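Local structure of archaeal Sm-like protein AF-Sm2 (Archaeoglobus fulgidus, 1LJO) at the interface of chains A and B. The protein probably binds RNA as a member of the Sm-like family, and assembles from identical subunits into a hexameric ring. Residues are numbered along the deposited sequence; one frame, centred on the assembly and turned at random. Chains: chain A/B, Archaeal Sm-like protein AF-Sm2.

The interface of chains A and B. Residues chain A 71-74; chain B 59, 61-62.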
# COMPACT_ATOMS: atom_id res chain seq x y z
N LEU A 71 11.25 0.62 7.73
CA LEU A 71 12.60 1.08 8.00
C LEU A 71 13.55 -0.09 8.26
O LEU A 71 13.16 -1.08 8.89
CB LEU A 71 12.56 2.03 9.21
CG LEU A 71 13.83 2.66 9.80
CD1 LEU A 71 13.43 3.79 10.76
CD2 LEU A 71 14.65 1.61 10.53
N ILE A 72 14.78 0.03 7.77
CA ILE A 72 15.80 -1.00 7.96
C ILE A 72 16.99 -0.32 8.62
O ILE A 72 17.42 0.74 8.17
CB ILE A 72 16.27 -1.62 6.63
CG1 ILE A 72 15.09 -2.26 5.90
CG2 ILE A 72 17.37 -2.66 6.90
CD1 ILE A 72 15.47 -2.86 4.54
N GLN A 73 17.52 -0.93 9.67
CA GLN A 73 18.64 -0.35 10.39
C GLN A 73 19.69 -1.40 10.72
O GLN A 73 19.37 -2.43 11.31
CB GLN A 73 18.14 0.31 11.68
CG GLN A 73 19.25 0.73 12.64
CD GLN A 73 18.71 1.18 13.99
OE1 GLN A 73 17.93 0.46 14.63
NE2 GLN A 73 19.13 2.35 14.44
N PRO A 74 20.95 -1.16 10.34
CA PRO A 74 22.00 -2.13 10.65
C PRO A 74 22.00 -2.26 12.17
O PRO A 74 21.79 -1.26 12.87
CB PRO A 74 23.26 -1.46 10.13
CG PRO A 74 22.76 -0.61 9.00
CD PRO A 74 21.50 -0.02 9.58
N LEU B 59 19.23 7.08 15.68
CA LEU B 59 19.17 5.92 14.80
C LEU B 59 20.43 5.68 13.97
O LEU B 59 20.78 4.53 13.71
CB LEU B 59 17.97 6.07 13.86
CG LEU B 59 16.59 6.24 14.50
CD1 LEU B 59 15.54 6.42 13.40
CD2 LEU B 59 16.25 5.03 15.34
N GLU B 61 22.43 5.19 10.75
CA GLU B 61 22.14 4.83 9.36
C GLU B 61 20.82 4.07 9.23
O GLU B 61 20.61 3.08 9.92
CB GLU B 61 23.26 3.95 8.79
CG GLU B 61 24.64 4.56 8.83
CD GLU B 61 25.65 3.68 8.11
OE1 GLU B 61 25.75 2.48 8.43
OE2 GLU B 61 26.36 4.20 7.22
N ILE B 62 19.94 4.53 8.35
CA ILE B 62 18.67 3.84 8.13
C ILE B 62 18.23 3.95 6.68
O ILE B 62 18.56 4.90 5.99
CB ILE B 62 17.52 4.41 9.00
CG1 ILE B 62 17.33 5.90 8.71
CG2 ILE B 62 17.79 4.17 10.48
CD1 ILE B 62 16.11 6.50 9.39
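A:Leu71 and B:Ile62 meet at the apolar end of this contact, where strand 69-74 of chain A runs beside the short strand 62-64 of chain B. The two side chains cross obliquely, and both methyls of the leucine touch: CD1 lies 4.1 Å from the tip CD1 of B:Ile62, while CD2 faces its branch methyl CG2. B:Ile62 holds CG1 between its own N and carbonyl carbon (chi1 58°), a crowded position that sends CG2 toward chain A. CG2 of B:Ile62 also lies 4.1 Å from CB of A:Gln73. A beta-branched residue suits this place, being able to present a tip and a side methyl together, and a forked leucine can answer both. Between them the backbones come close, with the O of A:Ile72 3.3 Å from CA of B:Ile62.

Further along, the contact turns polar. A:Gln73 has CG anti to its backbone N (chi1 170°) and an extended chain beyond, which carries the amide to the end of strand 54-60. Its NE2 donates to the backbone O of B:Leu59 at 2.8 Å, with 148° at the hydrogen. The acceptor lies in the amide plane and the donor meets a carbonyl lone pair, an arrangement that should hold the amide's rotation. CB and CD2 of B:Leu59 flank NE2 of A:Gln73 at 3.9 and 4.0 Å. Glutamine suits the place by pairing long reach with a neutral N-H donor. An alanine here would probably leave that carbonyl without this donor and open a gap beside B:Leu59.

The outer edge is looser in kind, without interlocking side chains. Ring CD of A:Pro74 approaches the backbone O of B:Glu61 at 3.2 Å; proline has no N-H to offer, which is compatible with the end of strand 69-74. Carboxylate OE1 of B:Glu61 comes back alongside the ring, 4.3 Å from CG of A:Pro74, without bonding to it. Sm rings join neighbouring subunits through edge strands; beside that seam this patch adds an apolar contact and a side-chain-to-backbone bond, and so helps close the hexamer.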